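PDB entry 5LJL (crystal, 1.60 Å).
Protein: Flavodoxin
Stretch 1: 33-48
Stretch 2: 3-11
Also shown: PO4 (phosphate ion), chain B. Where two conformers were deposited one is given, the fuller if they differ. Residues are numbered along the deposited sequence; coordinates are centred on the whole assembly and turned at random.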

# COMPACT_ATOMS: atom_id res chain seq x y z
N ASP A 33 7.77 13.63 3.76
CA ASP A 33 8.93 12.77 3.61
C ASP A 33 8.35 11.41 3.30
O ASP A 33 7.42 11.00 3.98
CB ASP A 33 9.72 12.68 4.90
CG ASP A 33 10.57 13.89 5.15
OD1 ASP A 33 11.11 14.00 6.26
OD2 ASP A 33 10.70 14.70 4.22
N VAL A 34 8.91 10.73 2.31
CA VAL A 34 8.42 9.39 1.99
C VAL A 34 9.54 8.38 1.78
O VAL A 34 10.54 8.67 1.08
CB VAL A 34 7.19 9.33 1.03
CG1 VAL A 34 6.60 10.68 0.64
CG2 VAL A 34 7.09 8.17 0.03
N ASP A 35 9.38 7.23 2.43
CA ASP A 35 10.22 6.06 2.15
C ASP A 35 9.43 5.09 1.27
O ASP A 35 8.26 4.85 1.57
CB ASP A 35 10.55 5.35 3.46
CG ASP A 35 11.32 6.22 4.43
OD1 ASP A 35 12.09 7.11 3.98
OD2 ASP A 35 11.12 6.04 5.64
N VAL A 36 10.05 4.50 0.24
CA VAL A 36 9.43 3.53 -0.67
C VAL A 36 10.39 2.33 -0.68
O VAL A 36 11.56 2.46 -1.08
CB VAL A 36 9.27 4.07 -2.12
CG1 VAL A 36 8.60 3.08 -3.07
CG2 VAL A 36 8.52 5.40 -2.13
N ASP A 37 9.92 1.20 -0.18
CA ASP A 37 10.80 0.03 -0.05
C ASP A 37 10.09 -1.24 -0.46
O ASP A 37 8.91 -1.41 -0.17
CB ASP A 37 11.22 -0.11 1.39
CG ASP A 37 12.09 1.03 1.86
OD1 ASP A 37 13.31 1.04 1.56
OD2 ASP A 37 11.58 1.94 2.51
N GLU A 38 10.83 -2.16 -1.09
CA GLU A 38 10.32 -3.50 -1.33
C GLU A 38 10.22 -4.21 -0.03
O GLU A 38 11.04 -3.94 0.89
CB GLU A 38 11.21 -4.26 -2.31
CG GLU A 38 10.50 -5.45 -2.90
CD GLU A 38 11.43 -6.37 -3.66
OE1 GLU A 38 12.66 -6.06 -3.76
OE2 GLU A 38 10.91 -7.43 -4.13
N CYS A 39 9.17 -5.03 0.10
CA CYS A 39 8.88 -5.70 1.34
C CYS A 39 10.00 -6.59 1.88
O CYS A 39 10.08 -6.71 3.10
CB CYS A 39 7.58 -6.50 1.23
SG CYS A 39 7.62 -7.89 0.09
N THR A 40 10.87 -7.11 1.00
CA THR A 40 12.04 -7.90 1.47
C THR A 40 13.12 -7.03 2.12
O THR A 40 14.10 -7.57 2.57
CB THR A 40 12.83 -8.65 0.36
OG1 THR A 40 12.18 -8.53 -0.89
CG2 THR A 40 13.00 -10.12 0.73
N THR A 41 13.00 -5.71 2.12
CA THR A 41 14.09 -4.87 2.59
C THR A 41 13.74 -4.05 3.85
O THR A 41 14.54 -3.20 4.25
CB THR A 41 14.61 -3.93 1.48
OG1 THR A 41 13.59 -2.94 1.16
CG2 THR A 41 15.04 -4.71 0.23
N VAL A 42 12.52 -4.23 4.38
CA VAL A 42 12.13 -3.50 5.58
C VAL A 42 11.44 -4.45 6.56
O VAL A 42 11.15 -5.60 6.21
CB VAL A 42 11.17 -2.33 5.23
CG1 VAL A 42 11.87 -1.30 4.40
CG2 VAL A 42 9.95 -2.86 4.50
N ASP A 43 11.17 -3.95 7.76
CA ASP A 43 10.38 -4.68 8.76
C ASP A 43 9.03 -4.04 8.89
O ASP A 43 8.93 -2.81 8.84
CB ASP A 43 11.09 -4.64 10.11
CG ASP A 43 12.36 -5.48 10.12
OD1 ASP A 43 12.24 -6.69 9.83
OD2 ASP A 43 13.45 -4.93 10.40
N ALA A 44 7.99 -4.85 9.06
CA ALA A 44 6.63 -4.27 9.28
C ALA A 44 6.67 -3.25 10.44
O ALA A 44 6.01 -2.19 10.40
CB ALA A 44 5.58 -5.36 9.52
N SER A 45 7.44 -3.55 11.49
CA SER A 45 7.52 -2.67 12.65
C SER A 45 8.04 -1.26 12.38
O SER A 45 7.82 -0.32 13.20
CB SER A 45 8.29 -3.35 13.81
OG SER A 45 9.62 -3.59 13.42
N ASP A 46 8.70 -1.04 11.25
CA ASP A 46 9.12 0.28 10.84
C ASP A 46 7.93 1.22 10.74
O ASP A 46 8.10 2.43 10.90
CB ASP A 46 9.90 0.33 9.54
CG ASP A 46 11.12 -0.56 9.53
OD1 ASP A 46 11.61 -0.73 8.39
OD2 ASP A 46 11.59 -1.03 10.60
N PHE A 47 6.75 0.68 10.50
CA PHE A 47 5.49 1.49 10.52
C PHE A 47 5.25 2.28 11.81
O PHE A 47 4.58 3.35 11.75
CB PHE A 47 4.27 0.62 10.18
CG PHE A 47 4.15 0.23 8.68
CD1 PHE A 47 4.58 1.06 7.64
CD2 PHE A 47 3.45 -0.95 8.33
CE1 PHE A 47 4.40 0.69 6.31
CE2 PHE A 47 3.24 -1.30 6.95
CZ PHE A 47 3.72 -0.45 5.98
N LEU A 48 5.73 1.75 12.95
CA LEU A 48 5.60 2.54 14.22
C LEU A 48 6.17 3.93 14.13
O LEU A 48 5.70 4.82 14.85
CB LEU A 48 6.19 1.80 15.41
CG LEU A 48 5.45 0.49 15.76
CD1 LEU A 48 6.24 -0.48 16.63
CD2 LEU A 48 4.05 0.79 16.30
P PO4 B . 3.02 -6.70 -10.66
O1 PO4 B . 3.71 -5.76 -9.76
O2 PO4 B . 3.34 -6.41 -12.11
O3 PO4 B . 1.56 -6.64 -10.46
O4 PO4 B . 3.47 -8.05 -10.38
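Stretch 2 (3-11) ALAKIVFAS

Stretch 2 lies beside stretch 1 as a neighbouring strand of one parallel sheet. Both backbones are extended, over residues 33-38 in stretch 1 and about 4-9 in stretch 2. Their N-to-C directions differ by 14°, and the axes approach to 4.8 Å. The register is constant: Asp33 pairs with Leu4, and each following residue pairs with the next, up to Glu38 with Phe9.

Asp33 opens the ladder. Its N donates to Ala3 O at 2.9 Å, and its O accepts from Ala5 N at 3.0 Å. As is usual in a parallel pair, one residue thus bonds to the two residues flanking its partner. Leu4 CA also approaches Asp33 O, at 3.4 Å.

Val34 makes no backbone N-H bond to stretch 2. Its CA lies 3.3 Å from Ala5 O, and its CG2 meets Ile7 CD1 at 3.8 Å.

Asp35 takes the next rung. Asp35 N bonds to Ala5 O at 3.0 Å, and Ile7 N bonds to Asp35 O at 2.8 Å, almost linearly. Its side chain is on the same face of the sheet as that of Lys6, and a salt bridge joins Asp35 OD2 to Lys6 NZ at 2.9 Å.

Val36 is on the other face, with Ile7 and Phe9. Its CG1 is 3.9 Å from Phe9 CE2.

Asp37 repeats the pattern. Its N bonds to Ile7 O at 2.9 Å, and its O accepts from Phe9 N at 3.0 Å. A water donates to both Asp37 OD2 and Ile7 O.

Glu38 sits over the Phe9 ring. Its CA is 3.9 Å from the ring centroid and nearly on the ring normal, a CH-pi contact. Phe9 has chi1 in the p well, and the end of its side chain comes nearer to stretch 1.

Cys39 N closes the ladder with a bond to Phe9 O at 2.8 Å. Its CB packs on Val8 CG1 at 3.7 Å.

The chain then turns, and Thr40 and Thr41 make no contact with stretch 2. Thr41 N and OG1 both bond to Glu38 O, at 2.9 and 2.8 Å. Val42 returns to the contact, its CG2 lying 3.9 Å from Val8 CG1.

Asp46 and Phe47 cover the Lys6 and Val8 side of the sheet. A water accepts from Lys6 NZ and donates to Asp46 OD1, linking the two side chains. Phe47 CZ meets Val8 CG2 at 3.7 Å, so Val8 has apolar neighbours in Cys39, Val42 and Phe47. Leu48 points away. The two stretches bury 931 Å² between them, both sides summed.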

# COMPACT_ATOMS: atom_id res chain seq x y z
N ALA A 3 4.71 15.39 7.04
CA ALA A 3 4.51 14.14 7.82
C ALA A 3 5.50 13.12 7.19
O ALA A 3 6.14 13.44 6.19
CB ALA A 3 3.06 13.68 7.69
N LEU A 4 5.59 11.91 7.76
CA LEU A 4 6.39 10.79 7.24
C LEU A 4 5.46 9.64 6.75
O LEU A 4 4.64 9.18 7.53
CB LEU A 4 7.31 10.28 8.33
CG LEU A 4 8.12 9.01 7.93
CD1 LEU A 4 8.86 9.29 6.67
CD2 LEU A 4 9.03 8.52 9.07
N ALA A 5 5.51 9.30 5.46
CA ALA A 5 4.76 8.16 4.88
C ALA A 5 5.79 7.05 4.55
O ALA A 5 6.85 7.34 3.97
CB ALA A 5 4.05 8.59 3.65
N LYS A 6 5.49 5.79 4.93
CA LYS A 6 6.30 4.58 4.56
C LYS A 6 5.43 3.74 3.63
O LYS A 6 4.30 3.39 4.01
CB LYS A 6 6.76 3.84 5.79
CG LYS A 6 7.91 4.52 6.54
CD LYS A 6 8.27 3.74 7.79
CE LYS A 6 9.47 4.22 8.59
NZ LYS A 6 10.68 4.20 7.80
N ILE A 7 5.88 3.58 2.40
CA ILE A 7 5.20 2.76 1.40
C ILE A 7 5.99 1.47 1.22
O ILE A 7 7.23 1.52 0.93
CB ILE A 7 5.09 3.54 0.04
CG1 ILE A 7 4.32 4.85 0.20
CG2 ILE A 7 4.50 2.67 -1.10
CD1 ILE A 7 4.34 5.73 -1.06
N VAL A 8 5.34 0.33 1.40
CA VAL A 8 6.00 -0.98 1.25
C VAL A 8 5.33 -1.68 0.10
O VAL A 8 4.09 -1.81 0.09
CB VAL A 8 5.94 -1.78 2.56
CG1 VAL A 8 6.64 -3.14 2.37
CG2 VAL A 8 6.55 -0.97 3.68
N PHE A 9 6.12 -2.17 -0.84
CA PHE A 9 5.58 -2.79 -2.04
C PHE A 9 6.11 -4.21 -2.29
O PHE A 9 7.20 -4.59 -1.81
CB PHE A 9 5.76 -1.93 -3.31
CG PHE A 9 7.18 -1.84 -3.81
CD1 PHE A 9 7.70 -2.84 -4.63
CD2 PHE A 9 7.98 -0.77 -3.43
CE1 PHE A 9 9.01 -2.73 -5.08
CE2 PHE A 9 9.29 -0.66 -3.87
CZ PHE A 9 9.80 -1.66 -4.68
N ALA A 10 5.32 -4.98 -3.01
CA ALA A 10 5.75 -6.23 -3.62
C ALA A 10 5.37 -6.11 -5.11
O ALA A 10 4.25 -5.67 -5.43
CB ALA A 10 5.05 -7.40 -2.98
N SER A 11 6.22 -6.60 -6.00
CA SER A 11 6.02 -6.45 -7.42
C SER A 11 6.77 -7.54 -8.16
O SER A 11 7.97 -7.70 -7.93
CB SER A 11 6.49 -5.07 -7.90
OG SER A 11 6.13 -4.85 -9.27
O HOH W 1 11.01 1.45 6.66
O HOH W 2 8.96 1.86 3.31
O HOH W 3 8.27 -8.11 -4.64